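Local coordinates for apical membrane antigen 1-like protein, soluble form (Toxoplasma gondii, PDB 3ZLE), which probably takes part in host cell invasion by the parasite's sporozoites, as a surface antigen of the moving-junction machinery, at residues 70-75 with 97-102; 106-111 with 125-130; 228-233 with 237-242; 301-306 with 322-327. All coordinates share one frame; numbering follows the deposited sequence.

Interaction 1 of 4, residues 70-75 with 97-102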
loop_
_atom_site.group_PDB
_atom_site.type_symbol
_atom_site.label_atom_id
_atom_site.label_comp_id
_atom_site.label_asym_id
_atom_site.label_seq_id
_atom_site.Cartn_x
_atom_site.Cartn_y
_atom_site.Cartn_z
ATOM N N LEU A 70 15.046 7.572 -4.682
ATOM C CA LEU A 70 15.598 7.843 -3.351
ATOM C C LEU A 70 16.795 8.752 -3.398
ATOM O O LEU A 70 17.412 9.012 -2.385
ATOM C CB LEU A 70 15.976 6.574 -2.625
ATOM C CG LEU A 70 14.854 5.583 -2.441
ATOM C CD1 LEU A 70 15.423 4.465 -1.577
ATOM C CD2 LEU A 70 13.673 6.289 -1.757
ATOM N N ASP A 71 17.104 9.259 -4.574
ATOM C CA ASP A 71 18.123 10.290 -4.690
ATOM C C ASP A 71 17.625 11.617 -4.162
ATOM O O ASP A 71 16.401 11.865 -4.100
ATOM C CB ASP A 71 18.556 10.448 -6.145
ATOM C CG ASP A 71 19.537 9.369 -6.594
ATOM O OD1 ASP A 71 19.898 8.479 -5.773
ATOM O OD2 ASP A 71 19.950 9.430 -7.779
ATOM N N ASP A 72 18.576 12.406 -3.672
ATOM C CA ASP A 72 18.379 13.769 -3.306
ATOM C C ASP A 72 17.613 14.484 -4.369
ATOM O O ASP A 72 17.971 14.427 -5.542
ATOM C CB ASP A 72 19.742 14.475 -3.089
ATOM C CG ASP A 72 20.368 14.114 -1.780
ATOM O OD1 ASP A 72 19.660 13.531 -0.945
ATOM O OD2 ASP A 72 21.540 14.486 -1.536
ATOM N N ALA A 73 16.570 15.189 -3.962
ATOM C CA ALA A 73 15.872 16.101 -4.855
ATOM C C ALA A 73 16.736 17.336 -5.039
ATOM O O ALA A 73 17.584 17.637 -4.188
ATOM C CB ALA A 73 14.546 16.481 -4.254
ATOM N N PRO A 74 16.560 18.037 -6.167
ATOM C CA PRO A 74 17.398 19.229 -6.455
ATOM C C PRO A 74 17.148 20.391 -5.500
ATOM O O PRO A 74 16.011 20.586 -5.054
ATOM C CB PRO A 74 17.009 19.625 -7.889
ATOM C CG PRO A 74 15.730 18.865 -8.224
ATOM C CD PRO A 74 15.432 17.870 -7.104
ATOM N N THR A 75 18.221 21.107 -5.132
ATOM C CA THR A 75 18.116 22.342 -4.313
ATOM C C THR A 75 18.084 23.611 -5.177
ATOM O O THR A 75 17.704 24.682 -4.707
ATOM C CB THR A 75 19.298 22.481 -3.320
ATOM O OG1 THR A 75 20.525 22.189 -4.007
ATOM C CG2 THR A 75 19.137 21.515 -2.141
ATOM N N GLY A 97 25.512 20.272 9.658
ATOM C CA GLY A 97 26.006 19.751 8.382
ATOM C C GLY A 97 25.665 18.294 8.074
ATOM O O GLY A 97 25.938 17.824 6.976
ATOM N N GLN A 98 25.095 17.576 9.052
ATOM C CA GLN A 98 24.568 16.220 8.833
ATOM C C GLN A 98 23.328 16.300 7.967
ATOM O O GLN A 98 22.486 17.176 8.167
ATOM C CB GLN A 98 24.206 15.534 10.180
ATOM C CG GLN A 98 23.047 14.519 10.045
ATOM C CD GLN A 98 22.640 13.821 11.350
ATOM O OE1 GLN A 98 22.830 12.612 11.497
ATOM N NE2 GLN A 98 21.952 14.550 12.232
ATOM N N LYS A 99 23.138 15.327 7.086
ATOM C CA LYS A 99 21.967 15.345 6.206
ATOM C C LYS A 99 20.650 15.036 6.953
ATOM O O LYS A 99 20.667 14.339 7.952
ATOM C CB LYS A 99 22.187 14.385 5.024
ATOM C CG LYS A 99 22.984 15.018 3.889
ATOM C CD LYS A 99 23.433 13.977 2.879
ATOM C CE LYS A 99 22.252 13.265 2.233
ATOM N NZ LYS A 99 21.410 14.181 1.422
ATOM N N PHE A 100 19.537 15.650 6.539
ATOM C CA PHE A 100 18.212 15.280 7.071
ATOM C C PHE A 100 17.973 13.814 6.754
ATOM O O PHE A 100 17.475 13.056 7.597
ATOM C CB PHE A 100 17.073 16.101 6.424
ATOM C CG PHE A 100 16.748 17.417 7.129
ATOM C CD1 PHE A 100 17.749 18.221 7.667
ATOM C CD2 PHE A 100 15.446 17.911 7.132
ATOM C CE1 PHE A 100 17.440 19.453 8.259
ATOM C CE2 PHE A 100 15.137 19.143 7.710
ATOM C CZ PHE A 100 16.137 19.916 8.269
ATOM N N SER A 101 18.273 13.426 5.516
ATOM C CA SER A 101 17.770 12.172 4.963
ATOM C C SER A 101 18.664 11.646 3.827
ATOM O O SER A 101 19.083 12.416 2.929
ATOM C CB SER A 101 16.316 12.353 4.481
ATOM O OG SER A 101 15.792 11.134 3.967
ATOM N N PRO A 102 18.900 10.328 3.802
ATOM C CA PRO A 102 18.373 9.274 4.679
ATOM C C PRO A 102 19.103 9.194 6.030
ATOM O O PRO A 102 20.191 9.734 6.182
ATOM C CB PRO A 102 18.670 7.982 3.885
ATOM C CG PRO A 102 19.913 8.318 3.112
ATOM C CD PRO A 102 19.696 9.759 2.679
#

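Interaction 2 of 4, residues 106-111 with 125-130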
loop_
_atom_site.group_PDB
_atom_site.type_symbol
_atom_site.label_atom_id
_atom_site.label_comp_id
_atom_site.label_asym_id
_atom_site.label_seq_id
_atom_site.Cartn_x
_atom_site.Cartn_y
_atom_site.Cartn_z
ATOM N N SER A 106 19.563 2.855 13.241
ATOM C CA SER A 106 20.405 2.869 14.440
ATOM C C SER A 106 20.363 4.239 15.092
ATOM O O SER A 106 20.184 4.351 16.292
ATOM C CB SER A 106 21.871 2.630 14.016
ATOM O OG SER A 106 22.185 1.285 14.200
ATOM N N LEU A 107 20.673 5.249 14.294
ATOM C CA LEU A 107 20.767 6.614 14.754
ATOM C C LEU A 107 19.432 7.179 15.166
ATOM O O LEU A 107 19.384 8.151 15.920
ATOM C CB LEU A 107 21.339 7.503 13.652
ATOM C CG LEU A 107 22.820 7.839 13.727
ATOM C CD1 LEU A 107 23.669 6.580 13.973
ATOM C CD2 LEU A 107 23.236 8.537 12.428
ATOM N N LEU A 108 18.365 6.730 14.498
ATOM C CA LEU A 108 17.053 7.263 14.777
ATOM C C LEU A 108 16.615 6.747 16.142
ATOM O O LEU A 108 15.894 7.406 16.864
ATOM C CB LEU A 108 16.065 6.808 13.719
ATOM C CG LEU A 108 15.474 7.872 12.832
ATOM C CD1 LEU A 108 14.192 7.299 12.213
ATOM C CD2 LEU A 108 15.206 9.155 13.639
ATOM N N GLN A 109 16.868 5.492 16.375
ATOM C CA GLN A 109 16.666 4.920 17.692
ATOM C C GLN A 109 17.386 5.772 18.736
ATOM O O GLN A 109 16.815 6.095 19.764
ATOM C CB GLN A 109 17.221 3.504 17.724
ATOM C CG GLN A 109 16.450 2.510 16.864
ATOM C CD GLN A 109 17.118 1.135 16.856
ATOM O OE1 GLN A 109 17.719 0.708 17.857
ATOM N NE2 GLN A 109 17.013 0.441 15.745
ATOM N N GLU A 110 18.640 6.141 18.467
ATOM C CA GLU A 110 19.333 7.051 19.378
ATOM C C GLU A 110 18.642 8.389 19.488
ATOM O O GLU A 110 18.481 8.915 20.582
ATOM C CB GLU A 110 20.790 7.258 18.979
ATOM C CG GLU A 110 21.729 6.257 19.618
ATOM C CD GLU A 110 23.159 6.765 19.674
ATOM O OE1 GLU A 110 23.398 7.955 19.331
ATOM O OE2 GLU A 110 24.044 5.961 20.031
ATOM N N ARG A 111 18.277 8.974 18.360
ATOM C CA ARG A 111 17.682 10.300 18.408
ATOM C C ARG A 111 16.225 10.384 18.959
ATOM O O ARG A 111 15.833 11.407 19.508
ATOM C CB ARG A 111 17.891 11.056 17.088
ATOM C CG ARG A 111 16.648 11.644 16.452
ATOM C CD ARG A 111 16.959 12.157 15.045
ATOM N NE ARG A 111 17.723 13.413 15.068
ATOM C CZ ARG A 111 17.169 14.624 15.129
ATOM N NH1 ARG A 111 15.845 14.759 15.110
ATOM N NH2 ARG A 111 17.937 15.704 15.205
ATOM N N ALA A 125 8.269 6.956 10.424
ATOM C CA ALA A 125 7.049 7.738 10.202
ATOM C C ALA A 125 7.079 8.918 11.167
ATOM O O ALA A 125 6.855 10.076 10.744
ATOM C CB ALA A 125 5.797 6.886 10.414
ATOM N N LEU A 126 7.524 8.648 12.401
ATOM C CA LEU A 126 7.602 9.685 13.457
ATOM C C LEU A 126 8.635 10.707 13.067
ATOM O O LEU A 126 8.466 11.893 13.321
ATOM C CB LEU A 126 7.974 9.102 14.838
ATOM C CG LEU A 126 7.987 10.113 16.009
ATOM C CD1 LEU A 126 6.665 10.889 16.066
ATOM C CD2 LEU A 126 8.287 9.476 17.386
ATOM N N TYR A 127 9.721 10.235 12.453
ATOM C CA TYR A 127 10.815 11.114 12.074
ATOM C C TYR A 127 10.341 12.064 10.993
ATOM O O TYR A 127 10.658 13.230 11.028
ATOM C CB TYR A 127 11.994 10.304 11.557
ATOM C CG TYR A 127 13.171 11.095 11.125
ATOM C CD1 TYR A 127 13.868 11.888 12.026
ATOM C CD2 TYR A 127 13.641 11.023 9.817
ATOM C CE1 TYR A 127 14.982 12.591 11.634
ATOM C CE2 TYR A 127 14.815 11.665 9.444
ATOM C CZ TYR A 127 15.458 12.472 10.337
ATOM O OH TYR A 127 16.598 13.181 9.952
ATOM N N ALA A 128 9.566 11.557 10.064
ATOM C CA ALA A 128 8.926 12.391 9.037
ATOM C C ALA A 128 7.931 13.352 9.702
ATOM O O ALA A 128 7.904 14.529 9.378
ATOM C CB ALA A 128 8.198 11.533 8.053
ATOM N N TYR A 129 7.119 12.826 10.611
ATOM C CA TYR A 129 6.010 13.580 11.210
ATOM C C TYR A 129 6.569 14.786 11.985
ATOM O O TYR A 129 6.034 15.872 11.882
ATOM C CB TYR A 129 5.232 12.679 12.140
ATOM C CG TYR A 129 3.969 13.256 12.692
ATOM C CD1 TYR A 129 2.785 13.107 12.016
ATOM C CD2 TYR A 129 3.925 13.816 13.984
ATOM C CE1 TYR A 129 1.595 13.585 12.535
ATOM C CE2 TYR A 129 2.726 14.243 14.528
ATOM C CZ TYR A 129 1.562 14.131 13.789
ATOM O OH TYR A 129 0.340 14.538 14.288
ATOM N N SER A 130 7.759 14.599 12.565
ATOM C CA SER A 130 8.468 15.629 13.284
ATOM C C SER A 130 9.259 16.578 12.404
ATOM O O SER A 130 9.830 17.534 12.909
ATOM C CB SER A 130 9.467 14.999 14.245
ATOM O OG SER A 130 8.837 14.035 15.042
#

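Interaction 3 of 4, residues 228-233 with 237-242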
loop_
_atom_site.group_PDB
_atom_site.type_symbol
_atom_site.label_atom_id
_atom_site.label_comp_id
_atom_site.label_asym_id
_atom_site.label_seq_id
_atom_site.Cartn_x
_atom_site.Cartn_y
_atom_site.Cartn_z
ATOM N N PHE A 228 -10.088 -14.262 0.662
ATOM C CA PHE A 228 -11.069 -13.317 1.132
ATOM C C PHE A 228 -12.450 -13.788 0.696
ATOM O O PHE A 228 -12.634 -14.202 -0.455
ATOM C CB PHE A 228 -10.797 -11.908 0.586
ATOM C CG PHE A 228 -9.487 -11.302 1.065
ATOM C CD1 PHE A 228 -9.300 -11.002 2.388
ATOM C CD2 PHE A 228 -8.514 -10.948 0.163
ATOM C CE1 PHE A 228 -8.144 -10.417 2.812
ATOM C CE2 PHE A 228 -7.328 -10.360 0.576
ATOM C CZ PHE A 228 -7.159 -10.063 1.901
ATOM N N GLY A 229 -13.406 -13.786 1.633
ATOM C CA GLY A 229 -14.826 -14.002 1.283
ATOM C C GLY A 229 -15.841 -13.079 1.952
ATOM O O GLY A 229 -15.488 -12.035 2.499
ATOM N N LYS A 230 -17.119 -13.416 1.752
ATOM C CA LYS A 230 -18.251 -12.756 2.354
ATOM C C LYS A 230 -19.100 -13.808 3.026
ATOM O O LYS A 230 -19.516 -14.760 2.382
ATOM C CB LYS A 230 -19.099 -12.071 1.277
ATOM C CG LYS A 230 -19.941 -10.913 1.794
ATOM C CD LYS A 230 -19.038 -9.769 2.295
ATOM C CE LYS A 230 -19.805 -8.459 2.484
ATOM N NZ LYS A 230 -19.702 -7.586 1.278
ATOM N N TRP A 231 -19.409 -13.615 4.300
ATOM C CA TRP A 231 -20.219 -14.560 5.029
ATOM C C TRP A 231 -21.681 -14.468 4.581
ATOM O O TRP A 231 -22.281 -13.391 4.640
ATOM C CB TRP A 231 -20.134 -14.275 6.537
ATOM C CG TRP A 231 -20.717 -15.346 7.353
ATOM C CD1 TRP A 231 -21.982 -15.386 7.892
ATOM C CD2 TRP A 231 -20.109 -16.613 7.654
ATOM N NE1 TRP A 231 -22.154 -16.554 8.587
ATOM C CE2 TRP A 231 -21.031 -17.339 8.436
ATOM C CE3 TRP A 231 -18.842 -17.173 7.393
ATOM C CZ2 TRP A 231 -20.728 -18.598 8.988
ATOM C CZ3 TRP A 231 -18.539 -18.424 7.922
ATOM C CH2 TRP A 231 -19.497 -19.137 8.708
ATOM N N GLU A 232 -22.229 -15.608 4.143
ATOM C CA GLU A 232 -23.601 -15.741 3.641
ATOM C C GLU A 232 -24.024 -17.197 3.795
ATOM O O GLU A 232 -23.336 -18.108 3.323
ATOM C CB GLU A 232 -23.682 -15.419 2.143
ATOM C CG GLU A 232 -23.189 -14.053 1.715
ATOM C CD GLU A 232 -22.904 -14.007 0.222
ATOM O OE1 GLU A 232 -23.405 -14.903 -0.492
ATOM O OE2 GLU A 232 -22.137 -13.121 -0.225
ATOM N N ASP A 233 -25.184 -17.418 4.396
ATOM C CA ASP A 233 -25.758 -18.752 4.444
ATOM C C ASP A 233 -24.879 -19.709 5.229
ATOM O O ASP A 233 -24.669 -20.847 4.816
ATOM C CB ASP A 233 -25.962 -19.294 3.037
ATOM C CG ASP A 233 -27.154 -18.685 2.353
ATOM O OD1 ASP A 233 -28.240 -18.643 2.975
ATOM O OD2 ASP A 233 -27.003 -18.238 1.195
ATOM N N VAL A 237 -18.203 -17.410 1.552
ATOM C CA VAL A 237 -18.098 -17.591 0.142
ATOM C C VAL A 237 -17.091 -16.652 -0.472
ATOM O O VAL A 237 -17.273 -15.450 -0.436
ATOM C CB VAL A 237 -19.462 -17.585 -0.600
ATOM C CG1 VAL A 237 -20.621 -17.778 0.361
ATOM C CG2 VAL A 237 -19.639 -16.337 -1.429
ATOM N N PRO A 238 -16.031 -17.222 -1.069
ATOM C CA PRO A 238 -14.891 -16.414 -1.501
ATOM C C PRO A 238 -15.272 -15.607 -2.701
ATOM O O PRO A 238 -16.086 -16.045 -3.496
ATOM C CB PRO A 238 -13.796 -17.480 -1.894
ATOM C CG PRO A 238 -14.522 -18.789 -1.995
ATOM C CD PRO A 238 -15.763 -18.692 -1.132
ATOM N N PHE A 239 -14.609 -14.483 -2.887
ATOM C CA PHE A 239 -14.693 -13.728 -4.116
ATOM C C PHE A 239 -13.978 -14.443 -5.247
ATOM O O PHE A 239 -12.835 -14.875 -5.102
ATOM C CB PHE A 239 -14.077 -12.354 -3.911
ATOM C CG PHE A 239 -14.814 -11.520 -2.924
ATOM C CD1 PHE A 239 -14.506 -11.583 -1.577
ATOM C CD2 PHE A 239 -15.815 -10.660 -3.340
ATOM C CE1 PHE A 239 -15.235 -10.855 -0.650
ATOM C CE2 PHE A 239 -16.582 -9.978 -2.421
ATOM C CZ PHE A 239 -16.272 -10.060 -1.070
ATOM N N ASP A 240 -14.608 -14.432 -6.415
ATOM C CA ASP A 240 -14.108 -15.139 -7.582
ATOM C C ASP A 240 -14.524 -14.376 -8.831
ATOM O O ASP A 240 -14.785 -13.188 -8.776
ATOM C CB ASP A 240 -14.715 -16.529 -7.633
ATOM C CG ASP A 240 -16.228 -16.492 -7.563
ATOM O OD1 ASP A 240 -16.832 -15.399 -7.793
ATOM O OD2 ASP A 240 -16.809 -17.557 -7.312
ATOM N N THR A 241 -14.582 -15.077 -9.958
ATOM C CA THR A 241 -15.024 -14.475 -11.210
ATOM C C THR A 241 -16.401 -13.766 -11.094
ATOM O O THR A 241 -16.573 -12.642 -11.576
ATOM C CB THR A 241 -15.026 -15.522 -12.344
ATOM O OG1 THR A 241 -15.462 -16.782 -11.814
ATOM C CG2 THR A 241 -13.589 -15.699 -12.916
ATOM N N LYS A 242 -17.324 -14.359 -10.344
ATOM C CA LYS A 242 -18.681 -13.831 -10.259
ATOM C C LYS A 242 -18.724 -12.421 -9.672
ATOM O O LYS A 242 -19.470 -11.567 -10.140
ATOM C CB LYS A 242 -19.582 -14.772 -9.447
ATOM C CG LYS A 242 -20.171 -15.939 -10.239
ATOM C CD LYS A 242 -20.620 -15.532 -11.649
ATOM C CE LYS A 242 -21.474 -14.258 -11.664
ATOM N NZ LYS A 242 -22.627 -14.298 -10.716
#

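Interaction 4 of 4, residues 301-306 with 322-327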
loop_
_atom_site.group_PDB
_atom_site.type_symbol
_atom_site.label_atom_id
_atom_site.label_comp_id
_atom_site.label_asym_id
_atom_site.label_seq_id
_atom_site.Cartn_x
_atom_site.Cartn_y
_atom_site.Cartn_z
ATOM N N ALA A 301 -10.811 -1.124 -5.592
ATOM C CA ALA A 301 -10.556 -2.539 -5.844
ATOM C C ALA A 301 -9.178 -2.853 -5.275
ATOM O O ALA A 301 -8.182 -2.676 -5.964
ATOM C CB ALA A 301 -10.584 -2.809 -7.344
ATOM N N ASN A 302 -9.118 -3.138 -3.980
ATOM C CA ASN A 302 -7.848 -3.101 -3.256
ATOM C C ASN A 302 -7.413 -4.517 -2.824
ATOM O O ASN A 302 -6.325 -4.681 -2.263
ATOM C CB ASN A 302 -7.957 -2.254 -1.965
ATOM C CG ASN A 302 -8.544 -0.895 -2.193
ATOM O OD1 ASN A 302 -8.175 -0.188 -3.144
ATOM N ND2 ASN A 302 -9.322 -0.435 -1.221
ATOM N N TRP A 303 -8.333 -5.473 -2.929
ATOM C CA TRP A 303 -8.090 -6.857 -2.537
ATOM C C TRP A 303 -8.024 -7.769 -3.753
ATOM O O TRP A 303 -8.683 -7.507 -4.737
ATOM C CB TRP A 303 -9.187 -7.344 -1.629
ATOM C CG TRP A 303 -9.478 -6.420 -0.428
ATOM C CD1 TRP A 303 -9.052 -6.598 0.855
ATOM C CD2 TRP A 303 -10.375 -5.279 -0.404
ATOM N NE1 TRP A 303 -9.546 -5.578 1.664
ATOM C CE2 TRP A 303 -10.349 -4.755 0.909
ATOM C CE3 TRP A 303 -11.090 -4.584 -1.390
ATOM C CZ2 TRP A 303 -11.070 -3.591 1.280
ATOM C CZ3 TRP A 303 -11.782 -3.426 -1.032
ATOM C CH2 TRP A 303 -11.794 -2.966 0.309
ATOM N N ALA A 304 -7.178 -8.819 -3.681
ATOM C CA ALA A 304 -7.067 -9.805 -4.728
ATOM C C ALA A 304 -7.037 -11.213 -4.153
ATOM O O ALA A 304 -6.327 -11.483 -3.195
ATOM C CB ALA A 304 -5.815 -9.564 -5.586
ATOM N N ASN A 305 -7.845 -12.109 -4.728
ATOM C CA ASN A 305 -7.749 -13.520 -4.425
ATOM C C ASN A 305 -6.957 -14.239 -5.493
ATOM O O ASN A 305 -7.289 -14.152 -6.695
ATOM C CB ASN A 305 -9.141 -14.119 -4.314
ATOM C CG ASN A 305 -9.736 -13.908 -2.955
ATOM O OD1 ASN A 305 -9.007 -13.655 -1.975
ATOM N ND2 ASN A 305 -11.042 -14.028 -2.860
ATOM N N PHE A 306 -5.907 -14.942 -5.081
ATOM C CA PHE A 306 -5.126 -15.759 -6.012
ATOM C C PHE A 306 -5.423 -17.258 -5.835
ATOM O O PHE A 306 -5.142 -17.841 -4.782
ATOM C CB PHE A 306 -3.645 -15.519 -5.827
ATOM C CG PHE A 306 -2.788 -16.440 -6.651
ATOM C CD1 PHE A 306 -2.492 -16.142 -7.976
ATOM C CD2 PHE A 306 -2.386 -17.661 -6.145
ATOM C CE1 PHE A 306 -1.665 -16.961 -8.708
ATOM C CE2 PHE A 306 -1.584 -18.514 -6.893
ATOM C CZ PHE A 306 -1.198 -18.152 -8.161
ATOM N N GLN A 322 -14.956 -5.127 -2.612
ATOM C CA GLN A 322 -15.727 -5.153 -1.366
ATOM C C GLN A 322 -14.859 -5.447 -0.144
ATOM O O GLN A 322 -13.961 -6.273 -0.190
ATOM C CB GLN A 322 -16.816 -6.200 -1.450
ATOM C CG GLN A 322 -17.779 -5.989 -2.601
ATOM C CD GLN A 322 -19.195 -5.776 -2.119
ATOM O OE1 GLN A 322 -19.712 -6.554 -1.308
ATOM N NE2 GLN A 322 -19.821 -4.699 -2.580
ATOM N N VAL A 323 -15.204 -4.839 0.979
ATOM C CA VAL A 323 -14.578 -5.192 2.199
ATOM C C VAL A 323 -14.995 -6.609 2.553
ATOM O O VAL A 323 -16.195 -6.875 2.762
ATOM C CB VAL A 323 -14.956 -4.240 3.333
ATOM C CG1 VAL A 323 -14.431 -4.789 4.666
ATOM C CG2 VAL A 323 -14.383 -2.849 3.066
ATOM N N PRO A 324 -14.000 -7.501 2.744
ATOM C CA PRO A 324 -14.308 -8.896 3.004
ATOM C C PRO A 324 -14.487 -9.074 4.499
ATOM O O PRO A 324 -13.966 -8.270 5.264
ATOM C CB PRO A 324 -13.050 -9.633 2.498
ATOM C CG PRO A 324 -11.958 -8.650 2.642
ATOM C CD PRO A 324 -12.561 -7.262 2.583
ATOM N N ASP A 325 -15.246 -10.084 4.915
ATOM C CA ASP A 325 -15.519 -10.275 6.344
ATOM C C ASP A 325 -15.320 -11.726 6.781
ATOM O O ASP A 325 -15.635 -12.100 7.878
ATOM C CB ASP A 325 -16.952 -9.789 6.693
ATOM C CG ASP A 325 -18.031 -10.546 5.938
ATOM O OD1 ASP A 325 -17.722 -11.602 5.343
ATOM O OD2 ASP A 325 -19.233 -10.149 6.026
ATOM N N CYS A 326 -14.736 -12.538 5.926
ATOM C CA CYS A 326 -14.272 -13.838 6.387
ATOM C C CYS A 326 -13.204 -14.339 5.449
ATOM O O CYS A 326 -12.901 -13.703 4.396
ATOM C CB CYS A 326 -15.442 -14.844 6.448
ATOM S SG CYS A 326 -16.323 -14.947 4.876
ATOM N N PHE A 327 -12.567 -15.427 5.875
ATOM C CA PHE A 327 -11.621 -16.151 5.074
ATOM C C PHE A 327 -12.133 -17.544 4.845
ATOM O O PHE A 327 -12.559 -18.226 5.793
ATOM C CB PHE A 327 -10.295 -16.249 5.811
ATOM C CG PHE A 327 -9.468 -15.038 5.682
ATOM C CD1 PHE A 327 -8.770 -14.791 4.507
ATOM C CD2 PHE A 327 -9.487 -14.059 6.677
ATOM C CE1 PHE A 327 -8.010 -13.648 4.380
ATOM C CE2 PHE A 327 -8.727 -12.910 6.548
ATOM C CZ PHE A 327 -7.991 -12.708 5.423
#

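Interaction 1 of 4, residues 70-75 with 97-102
Asp-72 and Lys-99 meet in a salt bridge that pins together two distant parts of the long irregular loop between strand 55-59 and strand 103-104, in this part of the ectodomain of a PAN-related AMA1 family protein. The two side chains come from opposite directions and account for most of the small buried surface. Lys-99 NZ sits in the fork of the carboxylate, 3.0 Å from Asp-72 OD1 and 3.0 Å from Asp-72 OD2, and each oxygen offers its syn lone pair, the one on the side of its twin. This bidentate grip holds the ammonium group near the carboxylate midline, with Asp-72 CG 3.4 Å from Lys-99 NZ. The lysine arrives there by curling: its outer chain is bent twice, at chi3 (61°) and chi4 (64°), which turns NZ back over its own loop.

Asp-72 OD1 has a second partner in Asn-89 ND2, so the carboxylate is held by more than the lysine, and the backbone of Asp-72 is tied to Gly-87. Asn-89 also binds Ser-101 OG, which links both sides of the contact through a shared neighbour. Both residues of the salt bridge are partly exposed, and the nearby ammonium group should favour an ionised carboxylate. The curl of the lysine also brings its NZ to a weak hydrogen bond of 3.3 Å with Ser-101 O, the carbonyl oxygen of the cis peptide to Pro-102.

Interaction 2 of 4, residues 106-111 with 125-130
Leu-108 and Tyr-127 make the apolar part of this helix-to-helix contact. Both methyls of the leucine work on the base of the tyrosine. CD2 of Leu-108 comes to 3.4 Å from Tyr-127 CD1, on an oblique approach, and CD1 of Leu-108 rests 3.8 Å from Tyr-127 CB. Leu-108 CG stands on one face of the ring, 4.3 Å above its plane and displaced toward the rim. With CG of Tyr-127 trans to the backbone N (chi1 179°), the ring swings out from helix 120-129 to meet the leucine.

A second, looser kind of contact is made by the aliphatic part of Arg-111. Its CD lies 4.0 Å from Tyr-127 CE1, and the two side chains cross at about a right angle with the guanidinium plane turned 72° from the ring, so the charge is not stacked on the aromatic group.

Polar bonds do not bridge the segments themselves. Ser-130 OG bonds back to Leu-126 O at 2.8 Å, on the opposite face of that carbonyl from Ser-130 N, while Tyr-127 OH finds Phe-100 O and Tyr-94 OH. The pair packs on strands: Leu-108 and Tyr-127 both touch Ile-103 of strand 103-104, and Tyr-127 goes on to Cys-157 and Val-159 of strand 156-159, joining helices 105-112 and 120-129 to that sheet.

Interaction 3 of 4, residues 228-233 with 237-242
Phe-228 O receives the N-H of Phe-239 at 3.1 Å, and the CA of Pro-238 makes a close C-H...O approach to the same oxygen. Asn-305 ND2 is a further donor to it, so this oxygen has two N-H donors as well as the C-H contact. The Phe-228 ring leads away from the opposing segment into an aromatic cluster with Trp-303, Phe-327 and Phe-22.

Gly-229 is next, in a non-hydrogen-bonded antiparallel pair with Pro-238. Without a side chain at Gly-229, the strands draw in until its CA is 3.7 Å from Pro-238 CA. The ring of Phe-239 lies alongside, with Gly-229 O at its edge, 3.4 Å from Phe-239 CE1. Its CG lies beside the backbone N (chi1 -64°), which brings the ring back along the neighbouring strand.

Lys-230 forms the hydrogen-bonded pair with Val-237: Lys-230 N gives to Val-237 O at 3.0 Å, and Val-237 N returns a bond of 3.1 Å to Lys-230 O. Their side chains lie on the same face of the sheet, where Lys-230 CB touches Phe-239 CZ. Farther on, Glu-232 crosses Val-237 at about a right angle, its OE1 4.1 Å from Val-237 CG1.

The pattern is that of a tight two-stranded antiparallel beta hairpin, made by strands 226-232 and 235-238; strand 326-330 flanks the other side of 226-232, and the Cys-236 to Cys-326 disulfide joins the two outer strands.

Interaction 4 of 4, residues 301-306 with 322-327
The indole of Trp-303 lies flat against the run Gln-322 to Pro-324, which covers one face of the ring system from end to end. Over the six-membered ring sits the backbone carbonyl of Gln-322, whose O is 3.5 Å from Trp-303 CE3. Val-323 follows, its CA on the same face toward the rim and its CG2 branch 3.8 Å from Trp-303 CH2. Pro-324 then takes the pyrrole part: its CD stands over the five-membered ring, 3.8 Å from the centroid and only 21° off the normal, a well-formed CH-pi contact. The same CD is 3.6 Å from Trp-303 NE1. Both side chains cross the indole obliquely; successive residues cover successive parts of it.

The tryptophan reaches them because its CG lies opposite the carbonyl carbon, beside the backbone N (chi1 -51°), sending the ring off strand 303-308 toward this loop. The other face carries Asn-302 CB, 3.9 Å above the plane, so the ring is clasped between its own neighbour and the loop. Phe-228 meets the indole edge-to-face, and Ile-24 and Pro-25 of helix 24-27 pack on it as well.

Strand 303-308 is thus joined to the loop leading into strand 326-330, across the boundary between two antiparallel sheets. The contact is van der Waals and CH-pi packing plus a carbonyl oxygen over the ring; no hydrogen bond crosses between the segments, and the single polar atom of the buried indole, NE1, is satisfied by Phe-22 O, which would help to fix the rotation of the ring against Pro-324.

How the interactions relate
The four contacts fall into two pairs on opposite sides of the chain's centre. Interactions 1 and 2, with centres 15 Å apart, are joined by the probable hydrogen bond of Phe-100 O with Tyr-127 OH, at 2.5 Å, so a tyrosine of the helix pair also ties down the long loop. Interactions 3 and 4 lie closer, centres 9 Å apart, and share a sheet: Gly-229 N is 2.8 Å from Cys-326 O, and Trp-231 N is 2.8 Å from Asp-325 OD1, both probable hydrogen bonds. Between the pairs there is no touch; interactions 2 and 4, the nearest across the gap, keep their closest atoms about 20 Å apart.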